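Local coordinates for protein endonuclease NucS (Thermococcus kodakarensis KOD1, PDB 5GKE) that binds double-stranded DNA as a dimeric, magnesium-dependent mismatch endonuclease and cleaves it, at residues Glu27-Thr32 with Val117-Asp122; Gly62-His67 with Leu105-Glu110; Leu178-Arg183 with Ile211-Ser216. The protein carries 1 engineered substitution. All coordinates share one frame; numbering follows the deposited sequence.

Contact 1. Residues Glu27-Thr32 with Val117-Asp122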
loop_
_atom_site.group_PDB
_atom_site.type_symbol
_atom_site.label_atom_id
_atom_site.label_comp_id
_atom_site.label_asym_id
_atom_site.label_seq_id
_atom_site.Cartn_x
_atom_site.Cartn_y
_atom_site.Cartn_z
ATOM N N GLU A 27 -17.613 18.395 -14.086
ATOM C CA GLU A 27 -17.294 17.760 -15.365
ATOM C C GLU A 27 -16.657 16.380 -15.246
ATOM O O GLU A 27 -16.294 15.785 -16.252
ATOM C CB GLU A 27 -16.373 18.661 -16.174
ATOM C CG GLU A 27 -17.005 19.991 -16.547
ATOM C CD GLU A 27 -16.061 20.883 -17.312
ATOM O OE1 GLU A 27 -15.396 20.383 -18.245
ATOM O OE2 GLU A 27 -15.975 22.080 -16.977
ATOM N N GLU A 28 -16.523 15.878 -14.022
ATOM C CA GLU A 28 -15.825 14.616 -13.792
ATOM C C GLU A 28 -14.397 14.691 -14.335
ATOM O O GLU A 28 -13.909 13.742 -14.924
ATOM C CB GLU A 28 -16.567 13.456 -14.453
ATOM C CG GLU A 28 -17.432 12.626 -13.530
ATOM C CD GLU A 28 -18.068 11.445 -14.248
ATOM O OE1 GLU A 28 -18.228 11.510 -15.490
ATOM O OE2 GLU A 28 -18.399 10.448 -13.572
ATOM N N ALA A 29 -13.751 15.842 -14.172
ATOM C CA ALA A 29 -12.378 16.027 -14.635
ATOM C C ALA A 29 -11.392 15.797 -13.500
ATOM O O ALA A 29 -11.779 15.570 -12.356
ATOM C CB ALA A 29 -12.185 17.436 -15.222
ATOM N N MET A 30 -10.107 15.882 -13.813
ATOM C CA MET A 30 -9.108 15.806 -12.768
ATOM C C MET A 30 -8.675 17.188 -12.327
ATOM O O MET A 30 -8.385 18.065 -13.144
ATOM C CB MET A 30 -7.914 14.982 -13.221
ATOM C CG MET A 30 -8.203 13.508 -13.121
ATOM S SD MET A 30 -6.713 12.531 -12.989
ATOM C CE MET A 30 -6.486 12.137 -14.703
ATOM N N LEU A 31 -8.646 17.373 -11.018
ATOM C CA LEU A 31 -8.211 18.620 -10.450
ATOM C C LEU A 31 -6.787 18.450 -9.987
ATOM O O LEU A 31 -6.460 17.470 -9.311
ATOM C CB LEU A 31 -9.115 19.044 -9.296
ATOM C CG LEU A 31 -8.874 20.453 -8.770
ATOM C CD1 LEU A 31 -9.236 21.442 -9.844
ATOM C CD2 LEU A 31 -9.705 20.673 -7.518
ATOM N N THR A 32 -5.932 19.393 -10.376
ATOM C CA THR A 32 -4.577 19.427 -9.867
ATOM C C THR A 32 -4.274 20.822 -9.359
ATOM O O THR A 32 -4.540 21.803 -10.039
ATOM C CB THR A 32 -3.542 19.016 -10.934
ATOM O OG1 THR A 32 -3.827 17.691 -11.383
ATOM C CG2 THR A 32 -2.142 19.031 -10.359
ATOM N N VAL A 117 -7.535 22.018 -14.578
ATOM C CA VAL A 117 -8.597 21.070 -14.812
ATOM C C VAL A 117 -8.205 20.238 -16.005
ATOM O O VAL A 117 -7.920 20.768 -17.079
ATOM C CB VAL A 117 -9.944 21.771 -15.051
ATOM C CG1 VAL A 117 -10.989 20.782 -15.517
ATOM C CG2 VAL A 117 -10.392 22.466 -13.790
ATOM N N PHE A 118 -8.172 18.928 -15.811
ATOM C CA PHE A 118 -7.727 18.032 -16.853
ATOM C C PHE A 118 -8.868 17.087 -17.175
ATOM O O PHE A 118 -9.187 16.199 -16.391
ATOM C CB PHE A 118 -6.466 17.285 -16.392
ATOM C CG PHE A 118 -5.912 16.294 -17.395
ATOM C CD1 PHE A 118 -6.191 16.396 -18.741
ATOM C CD2 PHE A 118 -5.098 15.253 -16.968
ATOM C CE1 PHE A 118 -5.669 15.477 -19.636
ATOM C CE2 PHE A 118 -4.580 14.343 -17.861
ATOM C CZ PHE A 118 -4.862 14.455 -19.192
ATOM N N ARG A 119 -9.463 17.243 -18.351
ATOM C CA ARG A 119 -10.597 16.405 -18.660
ATOM C C ARG A 119 -10.015 15.212 -19.359
ATOM O O ARG A 119 -9.904 15.182 -20.577
ATOM C CB ARG A 119 -11.608 17.166 -19.543
ATOM C CG ARG A 119 -11.706 18.646 -19.152
ATOM C CD ARG A 119 -12.617 19.538 -20.009
ATOM N NE ARG A 119 -13.100 20.664 -19.197
ATOM C CZ ARG A 119 -12.385 21.743 -18.868
ATOM N NH1 ARG A 119 -11.141 21.893 -19.315
ATOM N NH2 ARG A 119 -12.919 22.692 -18.097
ATOM N N ALA A 120 -9.765 14.163 -18.592
ATOM C CA ALA A 120 -8.914 13.104 -19.101
ATOM C C ALA A 120 -9.786 12.022 -19.651
ATOM O O ALA A 120 -10.826 11.707 -19.090
ATOM C CB ALA A 120 -7.988 12.568 -18.022
ATOM N N GLU A 121 -9.366 11.465 -20.770
ATOM C CA GLU A 121 -10.141 10.456 -21.448
ATOM C C GLU A 121 -9.302 9.193 -21.473
ATOM O O GLU A 121 -8.187 9.213 -21.981
ATOM C CB GLU A 121 -10.494 10.933 -22.851
ATOM C CG GLU A 121 -11.558 10.136 -23.568
ATOM C CD GLU A 121 -11.923 10.758 -24.912
ATOM O OE1 GLU A 121 -11.166 11.636 -25.393
ATOM O OE2 GLU A 121 -12.967 10.374 -25.482
ATOM N N ASP A 122 -9.771 8.143 -20.812
ATOM C CA ASP A 122 -9.030 6.896 -20.783
ATOM C C ASP A 122 -9.962 5.688 -20.700
ATOM O O ASP A 122 -10.707 5.553 -19.735
ATOM C CB ASP A 122 -8.056 6.961 -19.601
ATOM C CG ASP A 122 -7.108 5.779 -19.527
ATOM O OD1 ASP A 122 -6.381 5.693 -18.508
ATOM O OD2 ASP A 122 -7.086 4.941 -20.451
#
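Arg119 and Glu27 join in a salt bridge beside the short strand pairing of Met30 and Leu31 with Phe118 and Val117. From CB the arginine chain sets out with CG anti to its own carbonyl carbon, and CG rests 4.1 Å from Ala29 CB. It then runs extended to NE, passing Glu27 OE1 at CD. NE donates a nearly straight hydrogen bond (172°) to Glu27 OE1 at 2.5 Å, on the syn side of the carboxylate though 23° out of its plane, with OE1 lying in the guanidinium plane. At the tip, Val117 CG1 covers the centre of one guanidinium face, NH1 turns to Asp4 O and Thr7 OG1, and NH2 makes a weak bond to Glu27 OE2, whose place is less sure. An alanine in place of Arg119 would probably leave the Glu27 carboxylate without its cationic mate and take the flat cover from Val117 CG1. This is the PH-like domain, where helix 14-27 ends in a Schellman motif at Glu28 and leads into strand 30-42 alongside strand 111-118. Met30 and Phe118 form an antiparallel hydrogen-bonded pair, Met30 N to Phe118 O and Phe118 N to Met30 O both 2.8 Å. Met30 CE touches Ala120 CB at 3.7 Å, and Ala120 CB sits over the Phe118 ring centre. Phe34 of the second subunit stacks on that ring. Ala29 CB meets Val117 CG1 at 3.6 Å.

Contact 2. Residues Gly62-His67 with Leu105-Glu110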
loop_
_atom_site.group_PDB
_atom_site.type_symbol
_atom_site.label_atom_id
_atom_site.label_comp_id
_atom_site.label_asym_id
_atom_site.label_seq_id
_atom_site.Cartn_x
_atom_site.Cartn_y
_atom_site.Cartn_z
ATOM N N GLY A 62 -13.443 10.629 -6.349
ATOM C CA GLY A 62 -13.331 11.053 -4.971
ATOM C C GLY A 62 -11.962 10.841 -4.365
ATOM O O GLY A 62 -11.697 11.318 -3.263
ATOM N N SER A 63 -11.094 10.116 -5.068
ATOM C CA SER A 63 -9.715 9.944 -4.613
ATOM C C SER A 63 -9.061 11.312 -4.490
ATOM O O SER A 63 -9.229 12.188 -5.347
ATOM C CB SER A 63 -8.928 9.052 -5.563
ATOM O OG SER A 63 -9.634 7.852 -5.803
ATOM N N PHE A 64 -8.355 11.487 -3.386
ATOM C CA PHE A 64 -7.848 12.772 -2.969
ATOM C C PHE A 64 -6.419 12.510 -2.552
ATOM O O PHE A 64 -6.207 11.716 -1.640
ATOM C CB PHE A 64 -8.678 13.332 -1.800
ATOM C CG PHE A 64 -8.468 14.798 -1.546
ATOM C CD1 PHE A 64 -9.534 15.668 -1.539
ATOM C CD2 PHE A 64 -7.205 15.308 -1.344
ATOM C CE1 PHE A 64 -9.338 17.016 -1.324
ATOM C CE2 PHE A 64 -7.008 16.658 -1.132
ATOM C CZ PHE A 64 -8.066 17.512 -1.124
ATOM N N LEU A 65 -5.450 13.146 -3.216
ATOM C CA LEU A 65 -4.030 12.917 -2.911
ATOM C C LEU A 65 -3.278 14.207 -2.646
ATOM O O LEU A 65 -3.356 15.151 -3.428
ATOM C CB LEU A 65 -3.335 12.181 -4.055
ATOM C CG LEU A 65 -4.049 10.989 -4.681
ATOM C CD1 LEU A 65 -3.251 10.479 -5.852
ATOM C CD2 LEU A 65 -4.234 9.894 -3.666
ATOM N N ILE A 66 -2.552 14.249 -1.538
ATOM C CA ILE A 66 -1.589 15.319 -1.291
ATOM C C ILE A 66 -0.153 14.757 -1.348
ATOM O O ILE A 66 0.209 13.850 -0.583
ATOM C CB ILE A 66 -1.817 16.001 0.074
ATOM C CG1 ILE A 66 -3.194 16.671 0.138
ATOM C CG2 ILE A 66 -0.726 17.029 0.341
ATOM C CD1 ILE A 66 -4.259 15.823 0.719
ATOM N N HIS A 67 0.664 15.287 -2.251
ATOM C CA HIS A 67 2.026 14.776 -2.423
ATOM C C HIS A 67 3.063 15.812 -2.069
ATOM O O HIS A 67 2.988 16.958 -2.520
ATOM C CB HIS A 67 2.272 14.313 -3.852
ATOM C CG HIS A 67 1.837 12.911 -4.133
ATOM N ND1 HIS A 67 2.594 11.811 -3.772
ATOM C CD2 HIS A 67 0.750 12.426 -4.770
ATOM C CE1 HIS A 67 1.975 10.714 -4.162
ATOM N NE2 HIS A 67 0.852 11.053 -4.773
ATOM N N LEU A 105 -10.689 15.200 5.704
ATOM C CA LEU A 105 -9.368 15.657 5.311
ATOM C C LEU A 105 -9.408 17.150 4.991
ATOM O O LEU A 105 -9.975 17.541 4.013
ATOM C CB LEU A 105 -8.887 14.855 4.091
ATOM C CG LEU A 105 -7.480 15.147 3.580
ATOM C CD1 LEU A 105 -6.499 15.026 4.730
ATOM C CD2 LEU A 105 -7.103 14.197 2.459
ATOM N N GLU A 106 -8.798 18.011 5.780
ATOM C CA GLU A 106 -8.909 19.429 5.446
ATOM C C GLU A 106 -7.626 19.980 4.854
ATOM O O GLU A 106 -6.552 19.876 5.467
ATOM C CB GLU A 106 -9.298 20.245 6.677
ATOM C CG GLU A 106 -10.764 20.168 7.015
ATOM C CD GLU A 106 -11.144 21.089 8.149
ATOM O OE1 GLU A 106 -10.264 21.403 8.980
ATOM O OE2 GLU A 106 -12.322 21.498 8.211
ATOM N N VAL A 107 -7.725 20.572 3.664
ATOM C CA VAL A 107 -6.547 21.217 3.091
ATOM C C VAL A 107 -6.742 22.719 2.998
ATOM O O VAL A 107 -7.488 23.214 2.146
ATOM C CB VAL A 107 -6.200 20.675 1.698
ATOM C CG1 VAL A 107 -4.937 21.342 1.181
ATOM C CG2 VAL A 107 -6.019 19.183 1.743
ATOM N N GLU A 108 -6.040 23.436 3.871
ATOM C CA GLU A 108 -6.083 24.884 3.898
ATOM C C GLU A 108 -5.160 25.444 2.828
ATOM O O GLU A 108 -3.947 25.265 2.897
ATOM C CB GLU A 108 -5.667 25.403 5.270
ATOM C CG GLU A 108 -5.869 26.905 5.436
ATOM C CD GLU A 108 -5.241 27.465 6.709
ATOM O OE1 GLU A 108 -4.937 26.676 7.635
ATOM O OE2 GLU A 108 -5.052 28.701 6.774
ATOM N N LEU A 109 -5.710 26.162 1.858
ATOM C CA LEU A 109 -4.874 26.677 0.786
ATOM C C LEU A 109 -4.410 28.075 1.152
ATOM O O LEU A 109 -5.189 29.021 1.110
ATOM C CB LEU A 109 -5.653 26.690 -0.520
ATOM C CG LEU A 109 -6.219 25.331 -0.916
ATOM C CD1 LEU A 109 -7.184 25.465 -2.083
ATOM C CD2 LEU A 109 -5.083 24.402 -1.284
ATOM N N GLU A 110 -3.139 28.206 1.508
ATOM C CA GLU A 110 -2.608 29.496 1.920
ATOM C C GLU A 110 -2.217 30.352 0.725
ATOM O O GLU A 110 -2.463 31.550 0.716
ATOM C CB GLU A 110 -1.414 29.303 2.841
ATOM C CG GLU A 110 -1.773 28.582 4.111
ATOM C CD GLU A 110 -0.577 28.327 4.989
ATOM O OE1 GLU A 110 0.445 27.816 4.469
ATOM O OE2 GLU A 110 -0.664 28.648 6.198
#
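Phe64 and Ile66 face Leu105 and Val107 across the interior of the PH-like domain, whose antiparallel sheet curls until strands 64-67 and 103-109 pack face to face. The strand axes come within 10.0 Å at an angle of 51°, a separation bridged by side chains, and no hydrogen bond links the two segments. One group of contacts is methyl to ring. The Phe64 side chain, with CG anti to the backbone N (chi1 -164°), points toward strand 103-109, and its ring receives two methyls obliquely: Leu105 CD2 lies 4.0 Å from Phe64 CD2, and Val107 CG2 lies 3.9 Å from Phe64 CZ. The other group is aliphatic to aliphatic. Ile66 and Val107 pass alongside one another with opposed directions, and the CG1 methylene and CD1 methyl of Ile66 both lie near Val107 CG2. Ile66 and Leu105 instead approach tip to tip. Apolar neighbours widen the cluster: Ile56 of strand 52-58 and Leu94 of strand 92-98 each touch both Phe64 and Val107, and Val84 packs on Phe64. Leu105 also rests on a guanine base of the bound DNA, so this end of the cluster meets the DNA. The tip-to-tip approach is the shortest contact of the set, 3.7 Å from Ile66 CD1 to Leu105 CD2, and the same Ile66 CD1 stands 3.9 Å from Val107 CG2.

Contact 3. Residues Leu178-Arg183 with Ile211-Ser216. With MG (magnesium ion), chain E; nucleotides of chain C.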
loop_
_atom_site.group_PDB
_atom_site.type_symbol
_atom_site.label_atom_id
_atom_site.label_comp_id
_atom_site.label_asym_id
_atom_site.label_seq_id
_atom_site.Cartn_x
_atom_site.Cartn_y
_atom_site.Cartn_z
ATOM N N LEU A 178 -1.054 -26.006 -0.980
ATOM C CA LEU A 178 -0.011 -25.146 -1.532
ATOM C C LEU A 178 -0.229 -23.728 -1.027
ATOM O O LEU A 178 -1.365 -23.233 -1.026
ATOM C CB LEU A 178 -0.017 -25.143 -3.052
ATOM C CG LEU A 178 0.170 -26.418 -3.866
ATOM C CD1 LEU A 178 0.310 -26.015 -5.333
ATOM C CD2 LEU A 178 1.373 -27.229 -3.393
ATOM N N GLU A 179 0.848 -23.098 -0.557
ATOM C CA GLU A 179 0.863 -21.654 -0.348
ATOM C C GLU A 179 1.824 -21.024 -1.361
ATOM O O GLU A 179 2.990 -21.406 -1.439
ATOM C CB GLU A 179 1.265 -21.302 1.083
ATOM C CG GLU A 179 1.419 -19.793 1.339
ATOM C CD GLU A 179 0.125 -18.997 1.171
ATOM O OE1 GLU A 179 0.195 -17.748 1.162
ATOM O OE2 GLU A 179 -0.966 -19.605 1.068
ATOM N N LEU A 180 1.316 -20.092 -2.160
ATOM C CA LEU A 180 2.104 -19.473 -3.223
ATOM C C LEU A 180 2.554 -18.084 -2.822
ATOM O O LEU A 180 1.822 -17.364 -2.128
ATOM C CB LEU A 180 1.307 -19.379 -4.525
ATOM C CG LEU A 180 0.432 -20.563 -4.920
ATOM C CD1 LEU A 180 -0.322 -20.284 -6.239
ATOM C CD2 LEU A 180 1.271 -21.828 -5.016
ATOM N N LYS A 181 3.761 -17.723 -3.252
ATOM C CA LYS A 181 4.252 -16.345 -3.185
ATOM C C LYS A 181 4.993 -16.001 -4.456
ATOM O O LYS A 181 5.911 -16.729 -4.857
ATOM C CB LYS A 181 5.173 -16.126 -1.986
ATOM C CG LYS A 181 4.484 -16.261 -0.649
ATOM C CD LYS A 181 3.365 -15.247 -0.477
ATOM C CE LYS A 181 2.530 -15.594 0.748
ATOM N NZ LYS A 181 1.236 -14.874 0.810
ATOM N N ARG A 182 4.619 -14.877 -5.066
ATOM C CA ARG A 182 5.242 -14.410 -6.311
ATOM C C ARG A 182 6.648 -13.884 -6.062
ATOM O O ARG A 182 7.428 -13.704 -6.981
ATOM C CB ARG A 182 4.385 -13.314 -6.982
ATOM C CG ARG A 182 4.250 -12.005 -6.199
ATOM C CD ARG A 182 3.676 -10.882 -7.079
ATOM N NE ARG A 182 4.342 -10.891 -8.375
ATOM C CZ ARG A 182 5.549 -10.377 -8.592
ATOM N NH1 ARG A 182 6.202 -9.773 -7.615
ATOM N NH2 ARG A 182 6.094 -10.461 -9.787
ATOM N N ARG A 183 6.961 -13.631 -4.802
ATOM C CA ARG A 183 8.257 -13.098 -4.456
ATOM C C ARG A 183 8.806 -13.905 -3.288
ATOM O O ARG A 183 8.130 -14.810 -2.787
ATOM C CB ARG A 183 8.150 -11.605 -4.120
ATOM C CG ARG A 183 7.314 -11.298 -2.893
ATOM C CD ARG A 183 7.206 -9.808 -2.615
ATOM N NE ARG A 183 7.026 -9.552 -1.181
ATOM C CZ ARG A 183 6.886 -8.345 -0.634
ATOM N NH1 ARG A 183 6.897 -7.261 -1.396
ATOM N NH2 ARG A 183 6.737 -8.220 0.682
ATOM N N ILE A 211 2.994 -27.284 1.358
ATOM C CA ILE A 211 4.100 -26.940 0.478
ATOM C C ILE A 211 4.110 -25.448 0.216
ATOM O O ILE A 211 3.120 -24.882 -0.248
ATOM C CB ILE A 211 4.034 -27.671 -0.868
ATOM C CG1 ILE A 211 3.919 -29.180 -0.673
ATOM C CG2 ILE A 211 5.258 -27.331 -1.708
ATOM C CD1 ILE A 211 4.094 -29.956 -1.966
ATOM N N LEU A 212 5.231 -24.814 0.531
ATOM C CA LEU A 212 5.416 -23.415 0.205
ATOM C C LEU A 212 6.007 -23.337 -1.190
ATOM O O LEU A 212 6.990 -24.000 -1.503
ATOM C CB LEU A 212 6.320 -22.714 1.220
ATOM C CG LEU A 212 6.600 -21.227 0.977
ATOM C CD1 LEU A 212 5.334 -20.439 0.738
ATOM C CD2 LEU A 212 7.302 -20.673 2.168
ATOM N N VAL A 213 5.378 -22.554 -2.043
ATOM C CA VAL A 213 5.808 -22.479 -3.421
ATOM C C VAL A 213 6.143 -21.019 -3.710
ATOM O O VAL A 213 5.266 -20.157 -3.737
ATOM C CB VAL A 213 4.706 -23.028 -4.374
ATOM C CG1 VAL A 213 5.148 -22.971 -5.821
ATOM C CG2 VAL A 213 4.341 -24.448 -3.988
ATOM N N ALA A 214 7.421 -20.742 -3.904
ATOM C CA ALA A 214 7.877 -19.382 -4.125
ATOM C C ALA A 214 9.210 -19.423 -4.865
ATOM O O ALA A 214 9.765 -20.494 -5.073
ATOM C CB ALA A 214 8.008 -18.657 -2.790
ATOM N N PRO A 215 9.720 -18.266 -5.290
ATOM C CA PRO A 215 11.061 -18.297 -5.897
ATOM C C PRO A 215 12.206 -18.502 -4.887
ATOM O O PRO A 215 13.289 -18.901 -5.296
ATOM C CB PRO A 215 11.166 -16.931 -6.590
ATOM C CG PRO A 215 10.052 -16.101 -6.047
ATOM C CD PRO A 215 8.979 -17.038 -5.629
ATOM N N SER A 216 11.955 -18.251 -3.603
ATOM C CA SER A 216 12.971 -18.364 -2.551
ATOM C C SER A 216 12.349 -18.048 -1.188
ATOM O O SER A 216 11.193 -17.630 -1.119
ATOM C CB SER A 216 14.147 -17.416 -2.809
ATOM O OG SER A 216 13.717 -16.065 -2.770
HETATM MG MG MG E . -2.039 -17.379 0.436
ATOM P P DG C 9 5.498 -6.976 -5.290
ATOM O OP1 DG C 9 6.805 -7.190 -4.629
ATOM O OP2 DG C 9 4.750 -8.116 -5.855
ATOM O "O5'" DG C 9 4.563 -6.211 -4.254
ATOM C "C5'" DG C 9 5.079 -5.115 -3.518
ATOM C "C4'" DG C 9 4.232 -3.869 -3.727
ATOM O "O4'" DG C 9 2.910 -4.080 -3.179
ATOM C "C3'" DG C 9 4.797 -2.608 -3.076
ATOM O "O3'" DG C 9 5.242 -1.707 -4.085
ATOM C "C2'" DG C 9 3.640 -2.013 -2.278
ATOM C "C1'" DG C 9 2.657 -3.166 -2.140
ATOM N N9 DG C 9 2.705 -3.874 -0.861
ATOM C C8 DG C 9 3.039 -5.197 -0.658
ATOM N N7 DG C 9 2.948 -5.574 0.596
ATOM C C5 DG C 9 2.516 -4.431 1.265
ATOM C C6 DG C 9 2.244 -4.224 2.643
ATOM O O6 DG C 9 2.330 -5.039 3.587
ATOM N N1 DG C 9 1.843 -2.919 2.892
ATOM C C2 DG C 9 1.715 -1.934 1.938
ATOM N N2 DG C 9 1.304 -0.733 2.380
ATOM N N3 DG C 9 1.967 -2.111 0.645
ATOM C C4 DG C 9 2.365 -3.376 0.379
ATOM P P DC C 6 -1.938 -13.986 0.424
ATOM O OP1 DC C 6 -1.159 -15.170 -0.007
ATOM O OP2 DC C 6 -1.470 -13.204 1.586
ATOM O "O5'" DC C 6 -2.028 -13.025 -0.845
ATOM C "C5'" DC C 6 -2.569 -13.537 -2.053
ATOM C "C4'" DC C 6 -2.684 -12.456 -3.103
ATOM O "O4'" DC C 6 -3.442 -11.340 -2.577
ATOM C "C3'" DC C 6 -1.366 -11.867 -3.576
ATOM O "O3'" DC C 6 -1.508 -11.479 -4.931
ATOM C "C2'" DC C 6 -1.201 -10.661 -2.659
ATOM C "C1'" DC C 6 -2.639 -10.177 -2.573
ATOM N N1 DC C 6 -2.971 -9.394 -1.341
ATOM C C2 DC C 6 -3.480 -8.099 -1.464
ATOM O O2 DC C 6 -3.609 -7.609 -2.590
ATOM N N3 DC C 6 -3.805 -7.409 -0.344
ATOM C C4 DC C 6 -3.650 -7.979 0.862
ATOM N N4 DC C 6 -3.983 -7.261 1.943
ATOM C C5 DC C 6 -3.140 -9.302 1.007
ATOM C C6 DC C 6 -2.824 -9.970 -0.109
#
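Glu179 touches Leu212 across two neighbouring parallel strands and carries the magnesium ion of the nuclease site. With Lys181 it supplies what is consistent with the E-x-K element of a PD-(D/E)xK fold, here on the first strand of the beta-alpha-beta unit 175-180, 187-204 and 208-214. The carboxylate holds the ion with both oxygens, OE1 at 2.4 Å and OE2 slightly farther. OP1 of DC6 of chain C is bound to the same magnesium at 2.4 Å, which fixes a DNA phosphate beside Glu179; Gln192 of helix 187-204 is also part of the metal site. The Glu179 side chain bends at chi2 (63°), which carries CD away from Leu212, whose CD1 lies 4.0 Å from CG of Glu179. Lys181 NZ donates to that OP1 of DC6 at 2.5 Å and forms a weak hydrogen bond, within a salt bridge, to Glu179 OE1, tying carboxylate, amine and phosphate together. Farther along, Arg183 NH1 meets OP1 of DG9 of chain C at 3.2 Å, in the guanidinium plane, while its NH2 pairs with Glu186. Arg182 NH1 reaches OP2 of DG9 in a weak, bent bond, its NE being held by Gly130 O. Behind these groups stands the backbone: Glu179 N binds Ile211 O, Val213 N binds Glu179 O at 2.7 Å, and Lys181 N binds Val213 O, which sets Glu179, the metal ligand, and Lys181 in register with strand 208-214. On the sheet face of Leu178, Leu180, Ile211 and Val213, helix 132-141 covers the two leucines. There Leu180 CD2 packs 3.7 Å from Val213 CB, and Leu178 CD2 lies 3.7 Å from Ile211 CB.

In the fold
Contacts 1 and 2 share the PH-like domain and its curled antiparallel sheet, their centres about 16 Å apart, and both reach the second subunit; contact 3 lies in the nuclease domain, its centre about 41 and 40 Å from theirs. Contact 2 is core, wholly apolar, with all four touching residues buried between facing strands. Contact 1 pairs adjacent strands by backbone bonds and puts a partly exposed ion pair where the sheet meets helix 14-27. Contact 3 also pairs adjacent strands, but parallel and buried ones, while its partly exposed Lys181 and Arg183 turn to phosphate. Strands 103-109 and 111-118, consecutive in the chain and both neighbours of 30-42, connect the first two contacts.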